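Local structure of giardin subunit alpha-1 (4EVF) at residues L230-I235 / K263-I268; N236-D241 / E245-R250. The protein is an annexin of Giardia that binds calcium and, in a calcium-dependent way, phospholipids such as phosphatidylserine, and is involved in parasite attachment to the intestinal mucosa. All coordinates share one frame; numbering follows the deposited sequence.

Interaction 1 of 2, residues L230-I235 / K263-I268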
ATOM      1  N   LEU A 230      -3.789  -0.234  -7.581  1.00 17.41           N
ATOM      2  CA  LEU A 230      -4.033   0.637  -6.440  1.00 16.76           C
ATOM      3  C   LEU A 230      -2.779   1.474  -6.167  1.00 20.55           C
ATOM      4  O   LEU A 230      -2.871   2.679  -5.893  1.00 17.37           O
ATOM      5  CB  LEU A 230      -4.450  -0.157  -5.191  1.00 17.73           C
ATOM      6  CG  LEU A 230      -4.722   0.710  -3.957  1.00 16.77           C
ATOM      7  CD1 LEU A 230      -5.823   1.757  -4.249  1.00 17.88           C
ATOM      8  CD2 LEU A 230      -5.088  -0.113  -2.736  1.00 16.86           C
ATOM      9  N   ALA A 231      -1.608   0.830  -6.234  1.00 16.92           N
ATOM     10  CA  ALA A 231      -0.338   1.541  -6.106  1.00 20.93           C
ATOM     11  C   ALA A 231      -0.239   2.724  -7.083  1.00 16.50           C
ATOM     12  O   ALA A 231       0.128   3.830  -6.692  1.00 17.61           O
ATOM     13  CB  ALA A 231       0.832   0.585  -6.317  1.00 17.69           C
ATOM     14  N   ALA A 232      -0.549   2.480  -8.352  1.00 17.61           N
ATOM     15  CA  ALA A 232      -0.516   3.545  -9.363  1.00 17.48           C
ATOM     16  C   ALA A 232      -1.364   4.744  -8.923  1.00 19.40           C
ATOM     17  O   ALA A 232      -0.915   5.892  -8.968  1.00 18.08           O
ATOM     18  CB  ALA A 232      -1.011   3.030 -10.681  1.00 21.28           C
ATOM     19  N   TYR A 233      -2.597   4.452  -8.520  1.00 18.79           N
ATOM     20  CA  TYR A 233      -3.546   5.460  -8.055  1.00 17.33           C
ATOM     21  C   TYR A 233      -3.073   6.232  -6.815  1.00 20.84           C
ATOM     22  O   TYR A 233      -3.186   7.460  -6.733  1.00 16.66           O
ATOM     23  CB  TYR A 233      -4.892   4.791  -7.762  1.00 18.78           C
ATOM     24  CG  TYR A 233      -5.899   5.725  -7.111  1.00 20.75           C
ATOM     25  CD1 TYR A 233      -6.391   6.831  -7.800  1.00 23.13           C
ATOM     26  CD2 TYR A 233      -6.360   5.498  -5.819  1.00 20.06           C
ATOM     27  CE1 TYR A 233      -7.307   7.687  -7.222  1.00 21.82           C
ATOM     28  CE2 TYR A 233      -7.287   6.363  -5.226  1.00 20.52           C
ATOM     29  CZ  TYR A 233      -7.751   7.456  -5.939  1.00 21.30           C
ATOM     30  OH  TYR A 233      -8.668   8.330  -5.377  1.00 20.93           O
ATOM     31  N   LEU A 234      -2.577   5.504  -5.826  1.00 20.18           N
ATOM     32  CA  LEU A 234      -2.093   6.143  -4.624  1.00 18.63           C
ATOM     33  C   LEU A 234      -0.795   6.910  -4.904  1.00 18.70           C
ATOM     34  O   LEU A 234      -0.554   7.951  -4.316  1.00 18.76           O
ATOM     35  CB  LEU A 234      -1.916   5.105  -3.504  1.00 24.45           C
ATOM     36  CG  LEU A 234      -3.159   4.466  -2.851  1.00 27.74           C
ATOM     37  CD1 LEU A 234      -2.853   3.364  -1.825  1.00 22.21           C
ATOM     38  CD2 LEU A 234      -4.116   5.501  -2.271  1.00 18.91           C
ATOM     39  N   ILE A 235      -0.046   6.624  -5.886  1.00 16.60           N
ATOM     40  CA  ILE A 235       1.142   7.426  -6.222  1.00 15.31           C
ATOM     41  C   ILE A 235       0.739   8.700  -6.933  1.00 20.25           C
ATOM     42  O   ILE A 235       1.285   9.770  -6.670  1.00 20.76           O
ATOM     43  CB  ILE A 235       2.132   6.626  -7.082  1.00 18.31           C
ATOM     44  CG1 ILE A 235       2.834   5.586  -6.209  1.00 17.21           C
ATOM     45  CG2 ILE A 235       3.156   7.535  -7.754  1.00 17.08           C
ATOM     46  CD1 ILE A 235       3.679   4.610  -7.015  1.00 18.49           C
ATOM     47  N   LYS A 263       4.192   1.316 -12.677  1.00 26.33           N
ATOM     48  CA  LYS A 263       4.582   2.257 -13.728  1.00 26.48           C
ATOM     49  C   LYS A 263       3.791   2.078 -15.035  1.00 28.48           C
ATOM     50  O   LYS A 263       3.533   3.047 -15.756  1.00 26.87           O
ATOM     51  CB  LYS A 263       6.092   2.221 -13.976  1.00 25.37           C
ATOM     52  CG  LYS A 263       6.646   0.852 -14.254  1.00 30.33           C
ATOM     53  CD  LYS A 263       8.170   0.885 -14.333  1.00 33.76           C
ATOM     54  CE  LYS A 263       8.743  -0.520 -14.197  1.00 32.76           C
ATOM     55  NZ  LYS A 263      10.217  -0.543 -14.390  1.00 39.40           N
ATOM     56  N   HIS A 264       3.392   0.845 -15.327  1.00 26.27           N
ATOM     57  CA  HIS A 264       2.648   0.550 -16.545  1.00 28.25           C
ATOM     58  C   HIS A 264       1.181   0.917 -16.376  1.00 28.66           C
ATOM     59  O   HIS A 264       0.557   1.483 -17.283  1.00 26.63           O
ATOM     60  CB  HIS A 264       2.813  -0.924 -16.917  1.00 30.12           C
ATOM     61  CG  HIS A 264       4.246  -1.338 -17.076  1.00 38.22           C
ATOM     62  ND1 HIS A 264       5.003  -0.991 -18.177  1.00 42.03           N
ATOM     63  CD2 HIS A 264       5.069  -2.044 -16.262  1.00 35.70           C
ATOM     64  CE1 HIS A 264       6.226  -1.474 -18.039  1.00 41.39           C
ATOM     65  NE2 HIS A 264       6.290  -2.120 -16.888  1.00 39.08           N
ATOM     66  N   ALA A 265       0.640   0.615 -15.203  1.00 25.21           N
ATOM     67  CA  ALA A 265      -0.739   0.959 -14.896  1.00 24.89           C
ATOM     68  C   ALA A 265      -0.881   2.462 -14.707  1.00 23.67           C
ATOM     69  O   ALA A 265      -1.983   3.005 -14.757  1.00 25.24           O
ATOM     70  CB  ALA A 265      -1.206   0.228 -13.650  1.00 24.15           C
ATOM     71  N   TYR A 266       0.243   3.126 -14.473  1.00 23.23           N
ATOM     72  CA  TYR A 266       0.249   4.569 -14.241  1.00 25.74           C
ATOM     73  C   TYR A 266      -0.038   5.363 -15.520  1.00 23.03           C
ATOM     74  O   TYR A 266      -0.390   6.545 -15.464  1.00 25.65           O
ATOM     75  CB  TYR A 266       1.584   5.011 -13.638  1.00 22.17           C
ATOM     76  CG  TYR A 266       1.538   6.411 -13.076  1.00 25.34           C
ATOM     77  CD1 TYR A 266       1.174   6.634 -11.751  1.00 24.54           C
ATOM     78  CD2 TYR A 266       1.828   7.514 -13.874  1.00 24.01           C
ATOM     79  CE1 TYR A 266       1.111   7.912 -11.229  1.00 24.30           C
ATOM     80  CE2 TYR A 266       1.770   8.803 -13.355  1.00 23.92           C
ATOM     81  CZ  TYR A 266       1.407   8.992 -12.037  1.00 19.54           C
ATOM     82  OH  TYR A 266       1.351  10.253 -11.504  1.00 23.16           O
ATOM     83  N   LYS A 267       0.111   4.708 -16.664  1.00 27.92           N
ATOM     84  CA  LYS A 267      -0.039   5.373 -17.960  1.00 28.87           C
ATOM     85  C   LYS A 267      -1.393   6.053 -18.140  1.00 29.25           C
ATOM     86  O   LYS A 267      -1.520   6.986 -18.940  1.00 32.87           O
ATOM     87  CB  LYS A 267       0.233   4.397 -19.105  1.00 32.59           C
ATOM     88  CG  LYS A 267       1.661   3.900 -19.130  1.00 36.06           C
ATOM     89  N   ILE A 268      -2.399   5.605 -17.396  1.00 27.70           N
ATOM     90  CA  ILE A 268      -3.702   6.259 -17.449  1.00 28.85           C
ATOM     91  C   ILE A 268      -3.661   7.656 -16.810  1.00 26.70           C
ATOM     92  O   ILE A 268      -4.535   8.480 -17.058  1.00 28.98           O
ATOM     93  CB  ILE A 268      -4.815   5.413 -16.790  1.00 25.57           C
ATOM     94  CG1 ILE A 268      -4.561   5.254 -15.296  1.00 27.56           C
ATOM     95  CG2 ILE A 268      -4.919   4.050 -17.459  1.00 34.08           C
ATOM     96  CD1 ILE A 268      -5.573   4.386 -14.601  1.00 30.68           C
TER
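The ring of Tyr266 meets helix 227-240 at its edge, where the carbonyl oxygen of Ala232 lies near the ring plane, 3.6 Å from Tyr266 CD1. Ile235 approaches the same CD1/CE1 rim obliquely from the other side of the ring plane, its CG2 4.0 Å from Tyr266 CE1. Tyr266 CG stands opposite the backbone N (chi1 -166°), which carries the ring alongside the helix, while Ile235 CG2 lies anti to its backbone N (chi1 -73°).

The backbones come close beside this contact, with CA of Ala232 and CA of Tyr266 5.0 Å apart. The small methyl groups probably allow this approach: Ala232 CB sits 4.1 Å from Ala265 CB and 4.0 Å from the backbone N of Tyr266. The Tyr266 hydroxyl is hydrogen-bonded to Asp275 and to Asn236, and Met272 of helix 272-279 packs on both Tyr266 and Ile235.

The contact joins helix 227-240 to segment 263-268, which begins in helix 262-265, within the predicted fourth annexin repeat. Across it the chemistry is apolar, apart from the carbonyl at the ring edge, whose partial charge would suit the slightly positive ring hydrogens; directional bonding is left to the phenol oxygen at the far end.

Interaction 2 of 2, residues N236-D241 / E245-R250; sequences NCACND and EKRMRR
Apolar contacts centre on Ala238, whose methyl points into the neighbouring helix and meets two side chains there. Its CB lies 3.9 Å from Met248 CG and equally far from Met248 SD, so the bent thioether chain lies against the methyl with two successive atoms. Arg247 adds its aliphatic part, CG standing 4.1 Å from Ala238 CB. Its CG is trans to the backbone N (chi1 168°), and further bends at chi2 and chi3 bring NH2 into packing contact with a carbon, 3.5 Å from Cys237 CB. Ala238 is where the backbones are nearest, with CA of Ala238 and CA of Arg247 6.5 Å apart. The segment axes approach to 9.1 Å and run nearly antiparallel, at 158°, as expected of consecutive helices joined by a short turn in the all-helical annexin fold.

The polar contacts lie at the end of Arg247. Asp241, the first residue to leave helical geometry after helix 227-240, turns its carboxylate to the guanidinium, the two planes 29° apart. Their separation, 4.1 Å from Asp241 OD2 to Arg247 NH2, is too long for a salt bridge.

Water 1 spans this interval. It donates to Asp241 OD2 at 2.8 Å and accepts a weak hydrogen bond from Arg247 NH2. A direct salt bridge of Arg247 runs from NH1 to Asp97 of helix 92-100, a helix whose Met93 touches both Arg247 and Asp241.

Arg247 therefore does two jobs: its methylene chain joins the apolar helix packing, while the guanidinium of this buried residue is shared between a direct carboxylate partner and a solvent-mediated one. The two acidic groups would probably stabilise its positive charge, Asp97 more strongly than the water-separated Asp241.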
ATOM      1  N   ASN A 236      -0.247   8.582  -7.813  1.00 16.51           N
ATOM      2  CA  ASN A 236      -0.792   9.755  -8.479  1.00 24.11           C
ATOM      3  C   ASN A 236      -1.409  10.749  -7.464  1.00 21.55           C
ATOM      4  O   ASN A 236      -1.189  11.960  -7.557  1.00 22.03           O
ATOM      5  CB  ASN A 236      -1.785   9.318  -9.558  1.00 22.03           C
ATOM      6  CG  ASN A 236      -2.343  10.484 -10.344  1.00 26.80           C
ATOM      7  OD1 ASN A 236      -3.505  10.857 -10.168  1.00 23.45           O
ATOM      8  ND2 ASN A 236      -1.519  11.067 -11.215  1.00 23.40           N
ATOM      9  N   CYS A 237      -2.162  10.225  -6.498  1.00 21.36           N
ATOM     10  CA  CYS A 237      -2.701  11.027  -5.408  1.00 20.99           C
ATOM     11  C   CYS A 237      -1.580  11.772  -4.691  1.00 23.66           C
ATOM     12  O   CYS A 237      -1.679  12.978  -4.467  1.00 24.25           O
ATOM     13  CB  CYS A 237      -3.482  10.167  -4.404  1.00 20.87           C
ATOM     14  SG  CYS A 237      -5.002   9.377  -5.024  1.00 25.06           S
ATOM     15  N   ALA A 238      -0.512  11.059  -4.334  1.00 19.62           N
ATOM     16  CA  ALA A 238       0.629  11.693  -3.680  1.00 20.20           C
ATOM     17  C   ALA A 238       1.236  12.791  -4.545  1.00 23.24           C
ATOM     18  O   ALA A 238       1.639  13.842  -4.042  1.00 25.08           O
ATOM     19  CB  ALA A 238       1.706  10.645  -3.312  1.00 20.53           C
ATOM     20  N   CYS A 239       1.328  12.556  -5.845  1.00 20.59           N
ATOM     21  CA  CYS A 239       1.883  13.590  -6.709  1.00 25.34           C
ATOM     22  C   CYS A 239       0.972  14.814  -6.681  1.00 28.73           C
ATOM     23  O   CYS A 239       1.426  15.943  -6.440  1.00 26.56           O
ATOM     24  CB  CYS A 239       2.069  13.073  -8.132  1.00 26.09           C
ATOM     25  SG  CYS A 239       3.463  11.924  -8.321  1.00 28.29           S
ATOM     26  N   ASN A 240      -0.319  14.575  -6.901  1.00 25.20           N
ATOM     27  CA  ASN A 240      -1.325  15.639  -6.892  1.00 27.87           C
ATOM     28  C   ASN A 240      -1.507  16.378  -5.558  1.00 29.05           C
ATOM     29  O   ASN A 240      -1.909  17.542  -5.534  1.00 31.55           O
ATOM     30  CB  ASN A 240      -2.666  15.089  -7.383  1.00 29.16           C
ATOM     31  CG  ASN A 240      -2.586  14.567  -8.800  1.00 30.02           C
ATOM     32  OD1 ASN A 240      -1.700  14.959  -9.565  1.00 33.91           O
ATOM     33  ND2 ASN A 240      -3.509  13.679  -9.163  1.00 30.25           N
ATOM     34  N   ASP A 241      -1.231  15.705  -4.448  1.00 25.02           N
ATOM     35  CA  ASP A 241      -1.284  16.352  -3.145  1.00 25.60           C
ATOM     36  C   ASP A 241       0.036  17.053  -2.844  1.00 30.14           C
ATOM     37  O   ASP A 241       0.546  16.985  -1.722  1.00 31.05           O
ATOM     38  CB  ASP A 241      -1.586  15.339  -2.039  1.00 28.70           C
ATOM     39  CG  ASP A 241      -2.979  14.755  -2.146  1.00 35.38           C
ATOM     40  OD1 ASP A 241      -3.802  15.294  -2.925  1.00 33.38           O
ATOM     41  OD2 ASP A 241      -3.254  13.759  -1.441  1.00 30.21           O
ATOM     42  N   GLU A 245       5.107  13.293   0.826  1.00 21.61           N
ATOM     43  CA  GLU A 245       6.233  12.452   1.233  1.00 26.32           C
ATOM     44  C   GLU A 245       5.816  11.317   2.165  1.00 22.75           C
ATOM     45  O   GLU A 245       6.330  10.199   2.061  1.00 21.67           O
ATOM     46  CB  GLU A 245       7.334  13.287   1.886  1.00 23.80           C
ATOM     47  CG  GLU A 245       8.059  14.198   0.906  1.00 24.38           C
ATOM     48  CD  GLU A 245       9.421  14.655   1.431  1.00 29.34           C
ATOM     49  OE1 GLU A 245       9.590  14.756   2.669  1.00 28.11           O
ATOM     50  OE2 GLU A 245      10.319  14.902   0.599  1.00 30.31           O
ATOM     51  N   LYS A 246       4.885  11.595   3.069  1.00 22.71           N
ATOM     52  CA  LYS A 246       4.496  10.581   4.054  1.00 27.50           C
ATOM     53  C   LYS A 246       3.837   9.359   3.405  1.00 22.45           C
ATOM     54  O   LYS A 246       4.171   8.228   3.753  1.00 23.22           O
ATOM     55  CB  LYS A 246       3.621  11.178   5.160  1.00 26.40           C
ATOM     56  CG  LYS A 246       4.304  12.307   5.919  1.00 28.87           C
ATOM     57  CD  LYS A 246       3.968  12.271   7.397  1.00 33.95           C
ATOM     58  CE  LYS A 246       2.478  12.424   7.633  1.00 38.83           C
ATOM     59  NZ  LYS A 246       2.032  11.707   8.872  1.00 38.16           N
ATOM     60  N   ARG A 247       2.929   9.596   2.457  1.00 18.38           N
ATOM     61  CA  ARG A 247       2.328   8.510   1.674  1.00 18.18           C
ATOM     62  C   ARG A 247       3.352   7.753   0.840  1.00 18.57           C
ATOM     63  O   ARG A 247       3.299   6.526   0.747  1.00 17.52           O
ATOM     64  CB  ARG A 247       1.242   9.037   0.737  1.00 21.56           C
ATOM     65  CG  ARG A 247       0.794   8.015  -0.309  1.00 24.03           C
ATOM     66  CD  ARG A 247      -0.664   7.612  -0.099  1.00 26.29           C
ATOM     67  NE  ARG A 247      -1.541   8.643  -0.604  1.00 26.73           N
ATOM     68  CZ  ARG A 247      -2.844   8.745  -0.359  1.00 24.60           C
ATOM     69  NH1 ARG A 247      -3.485   7.876   0.420  1.00 21.35           N
ATOM     70  NH2 ARG A 247      -3.501   9.746  -0.906  1.00 20.64           N
ATOM     71  N   MET A 248       4.266   8.471   0.206  1.00 17.86           N
ATOM     72  CA  MET A 248       5.240   7.791  -0.632  1.00 19.21           C
ATOM     73  C   MET A 248       6.133   6.902   0.220  1.00 19.43           C
ATOM     74  O   MET A 248       6.522   5.816  -0.213  1.00 17.07           O
ATOM     75  CB  MET A 248       6.054   8.771  -1.485  1.00 18.10           C
ATOM     76  CG  MET A 248       5.282   9.275  -2.712  1.00 17.07           C
ATOM     77  SD  MET A 248       4.501   7.974  -3.700  1.00 19.11           S
ATOM     78  CE  MET A 248       5.956   7.303  -4.518  1.00 20.39           C
ATOM     79  N   ARG A 249       6.415   7.343   1.437  1.00 15.04           N
ATOM     80  CA  ARG A 249       7.255   6.563   2.340  1.00 20.30           C
ATOM     81  C   ARG A 249       6.516   5.319   2.835  1.00 22.04           C
ATOM     82  O   ARG A 249       7.090   4.228   2.912  1.00 19.87           O
ATOM     83  CB  ARG A 249       7.723   7.403   3.530  1.00 20.27           C
ATOM     84  CG  ARG A 249       8.493   6.577   4.547  1.00 23.86           C
ATOM     85  CD  ARG A 249       8.130   6.953   5.975  1.00 23.04           C
ATOM     86  NE  ARG A 249       8.492   5.897   6.923  1.00 24.82           N
ATOM     87  CZ  ARG A 249       8.438   6.029   8.243  1.00 24.15           C
ATOM     88  NH1 ARG A 249       8.057   7.178   8.775  1.00 30.26           N
ATOM     89  NH2 ARG A 249       8.780   5.017   9.032  1.00 27.16           N
ATOM     90  N   ARG A 250       5.240   5.486   3.175  1.00 21.11           N
ATOM     91  CA  ARG A 250       4.438   4.343   3.582  1.00 21.15           C
ATOM     92  C   ARG A 250       4.402   3.286   2.484  1.00 20.00           C
ATOM     93  O   ARG A 250       4.875   2.176   2.693  1.00 19.88           O
ATOM     94  CB  ARG A 250       3.026   4.762   4.002  1.00 17.01           C
ATOM     95  CG  ARG A 250       3.005   5.559   5.314  1.00 18.41           C
ATOM     96  CD  ARG A 250       1.579   5.757   5.818  1.00 19.39           C
ATOM     97  NE  ARG A 250       0.756   6.505   4.866  1.00 20.31           N
ATOM     98  CZ  ARG A 250       0.509   7.814   4.949  1.00 20.51           C
ATOM     99  NH1 ARG A 250       1.014   8.527   5.946  1.00 19.74           N
ATOM    100  NH2 ARG A 250      -0.260   8.404   4.039  1.00 17.48           N
TER
HETATM  101  O   HOH W   1      -1.335  11.799  -0.973  1.00 23.89           O

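In the fold
Helix 227-240 comes first along the chain and serves both contacts: 230-235 enters interaction 1, and the end of that helix with the residue after it, 236-241, enters interaction 2. After a three-residue connection the chain doubles back as helix 245-255, so interaction 2 closes a short hairpin of helices. Interaction 1 closes later, when 263-268 returns to the earlier part of the same helix, and its longer loop encloses the hairpin. The contact centres are about 12 Å apart, yet they touch: Ile235 CG1 packs 3.8 Å from Met248 SD, and Leu234 CD2 lies 3.6 Å from Arg247 NH1. Together they tie three successive helices of the predicted fourth annexin repeat.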